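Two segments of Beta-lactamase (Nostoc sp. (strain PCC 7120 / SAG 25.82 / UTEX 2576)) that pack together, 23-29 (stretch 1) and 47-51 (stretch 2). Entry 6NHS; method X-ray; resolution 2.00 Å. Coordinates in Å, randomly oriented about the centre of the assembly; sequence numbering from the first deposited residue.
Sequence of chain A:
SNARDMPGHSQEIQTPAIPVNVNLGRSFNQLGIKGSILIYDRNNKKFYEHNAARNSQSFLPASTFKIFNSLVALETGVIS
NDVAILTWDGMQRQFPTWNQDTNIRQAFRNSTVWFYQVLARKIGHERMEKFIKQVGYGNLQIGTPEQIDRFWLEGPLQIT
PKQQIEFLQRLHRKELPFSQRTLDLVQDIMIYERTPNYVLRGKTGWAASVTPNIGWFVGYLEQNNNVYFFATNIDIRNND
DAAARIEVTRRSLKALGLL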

# COMPACT_ATOMS: atom_id res chain seq x y z
N ASN A 23 -11.93 -9.98 19.59
CA ASN A 23 -12.88 -9.83 18.49
C ASN A 23 -12.48 -8.62 17.66
O ASN A 23 -12.81 -7.48 17.99
CB ASN A 23 -14.30 -9.69 19.04
CG ASN A 23 -15.35 -9.71 17.94
OD1 ASN A 23 -15.07 -10.07 16.80
ND2 ASN A 23 -16.58 -9.32 18.29
N LEU A 24 -11.75 -8.87 16.57
CA LEU A 24 -11.39 -7.79 15.65
C LEU A 24 -12.55 -7.36 14.77
O LEU A 24 -12.49 -6.29 14.17
CB LEU A 24 -10.20 -8.20 14.78
CG LEU A 24 -8.85 -8.34 15.49
CD1 LEU A 24 -7.74 -8.58 14.48
CD2 LEU A 24 -8.56 -7.12 16.37
N GLY A 25 -13.60 -8.18 14.68
CA GLY A 25 -14.78 -7.75 13.94
C GLY A 25 -15.59 -6.68 14.63
O GLY A 25 -16.47 -6.09 14.00
N ARG A 26 -15.31 -6.42 15.91
CA ARG A 26 -16.11 -5.46 16.67
C ARG A 26 -16.02 -4.07 16.06
O ARG A 26 -17.03 -3.38 15.89
CB ARG A 26 -15.67 -5.46 18.13
CG ARG A 26 -16.45 -4.48 18.98
CD ARG A 26 -15.91 -4.40 20.39
NE ARG A 26 -16.23 -3.10 20.99
CZ ARG A 26 -16.25 -2.86 22.30
NH1 ARG A 26 -15.97 -3.83 23.16
NH2 ARG A 26 -16.55 -1.65 22.74
N SER A 27 -14.80 -3.63 15.73
CA SER A 27 -14.63 -2.29 15.17
C SER A 27 -15.38 -2.13 13.86
O SER A 27 -15.95 -1.07 13.58
CB SER A 27 -13.14 -2.00 14.97
OG SER A 27 -12.38 -2.43 16.08
N PHE A 28 -15.41 -3.18 13.03
CA PHE A 28 -16.09 -3.11 11.75
C PHE A 28 -17.58 -2.85 11.92
O PHE A 28 -18.16 -1.98 11.26
CB PHE A 28 -15.84 -4.39 10.95
CG PHE A 28 -14.45 -4.52 10.41
CD1 PHE A 28 -13.40 -4.89 11.24
CD2 PHE A 28 -14.18 -4.25 9.08
CE1 PHE A 28 -12.11 -5.00 10.75
CE2 PHE A 28 -12.89 -4.35 8.58
CZ PHE A 28 -11.85 -4.72 9.41
N ASN A 29 -18.22 -3.59 12.82
CA ASN A 29 -19.66 -3.45 12.99
C ASN A 29 -20.02 -2.14 13.68
O ASN A 29 -21.08 -1.58 13.41
CB ASN A 29 -20.21 -4.65 13.75
CG ASN A 29 -19.96 -5.96 13.02
OD1 ASN A 29 -20.12 -6.05 11.80
ND2 ASN A 29 -19.55 -6.98 13.76
N PHE A 47 -0.96 -15.03 13.29
CA PHE A 47 -1.94 -14.19 12.63
C PHE A 47 -3.08 -13.82 13.57
O PHE A 47 -3.47 -14.60 14.44
CB PHE A 47 -2.54 -14.88 11.40
CG PHE A 47 -1.66 -14.87 10.21
CD1 PHE A 47 -1.47 -13.71 9.48
CD2 PHE A 47 -1.04 -16.03 9.79
CE1 PHE A 47 -0.66 -13.70 8.36
CE2 PHE A 47 -0.24 -16.02 8.67
CZ PHE A 47 -0.05 -14.86 7.96
N TYR A 48 -3.63 -12.63 13.36
CA TYR A 48 -4.90 -12.19 13.92
C TYR A 48 -5.72 -11.63 12.78
O TYR A 48 -5.18 -10.91 11.93
CB TYR A 48 -4.72 -11.13 15.02
CG TYR A 48 -3.78 -11.56 16.13
CD1 TYR A 48 -4.26 -12.23 17.24
CD2 TYR A 48 -2.42 -11.30 16.06
CE1 TYR A 48 -3.41 -12.64 18.25
CE2 TYR A 48 -1.56 -11.70 17.07
CZ TYR A 48 -2.07 -12.37 18.16
OH TYR A 48 -1.24 -12.77 19.18
N GLU A 49 -7.01 -11.96 12.72
CA GLU A 49 -7.75 -11.52 11.55
C GLU A 49 -9.24 -11.42 11.84
O GLU A 49 -9.75 -12.00 12.80
CB GLU A 49 -7.51 -12.44 10.35
CG GLU A 49 -8.01 -13.84 10.53
CD GLU A 49 -7.70 -14.75 9.36
OE1 GLU A 49 -7.60 -14.28 8.20
OE2 GLU A 49 -7.55 -15.96 9.60
N HIS A 50 -9.91 -10.65 11.00
CA HIS A 50 -11.36 -10.63 10.88
C HIS A 50 -11.71 -10.87 9.42
O HIS A 50 -11.10 -10.27 8.53
CB HIS A 50 -11.95 -9.29 11.33
CG HIS A 50 -13.35 -9.06 10.83
ND1 HIS A 50 -14.43 -9.78 11.29
CD2 HIS A 50 -13.83 -8.19 9.92
CE1 HIS A 50 -15.52 -9.36 10.67
NE2 HIS A 50 -15.18 -8.39 9.83
N ASN A 51 -12.69 -11.75 9.19
CA ASN A 51 -13.18 -12.07 7.85
C ASN A 51 -12.09 -12.76 7.03
O ASN A 51 -11.57 -12.20 6.07
CB ASN A 51 -13.67 -10.80 7.14
CG ASN A 51 -14.51 -11.10 5.91
OD1 ASN A 51 -14.60 -12.24 5.48
ND2 ASN A 51 -15.12 -10.06 5.34
O HOH W 1 -12.13 -11.26 14.82

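The strand of stretch 2 packs against L24 and the helix that follows in stretch 1 through a small contact, 245 Å² of buried surface summed over both sides, with no direct hydrogen bond between the two. F47 lies out of reach of stretch 1, and the contact begins at Y48. Its CA-to-CB bond points toward stretch 1, but the ring leads away, so it is the base of the side chain that meets the leucine: L24 CD1 lies 4.0 Å from Y48 CB. L24, buried and in the m,t rotamer, extends this methyl along the strand to E49, where L24 CD1 is 3.9 Å from E49 N; an apolar, branched side chain suits this buried spot against Y48 CB and the strand backbone.

The CA-to-CB bond of E49 points away from stretch 1, and its OE1 is hydrogen-bonded elsewhere in the structure. Its backbone nevertheless contributes the polar link: water 1 donates to E49 O (3.2 Å) and accepts from L24 N (3.0 Å), bridging the two main chains.

H50 is the centre of the contact, with 89 Å² covered by stretch 1. Its CB sits 4.0 Å from L24 CB, and the t rotamer of chi1 carries the imidazole across G25 to F28. G25 CA lies over one ring face, 3.6 Å from the H50 ring centroid and 24° off the normal, a CH-pi contact whose closest atoms are G25 CA and H50 ND1 at 3.4 Å. Glycine suits this position because an ideal CB would come within 2.8 Å of H50 ND1, a clash. One turn further along the helix, the CA-to-CB bond of F28 points toward the strand, and H50 CD2 lies over one face of the phenyl ring, 3.6 Å from F28 CD1. The two rings meet obliquely, their centroids 4.6 Å apart and their planes at 38°. At N51 the strand has ended, and the contact with it.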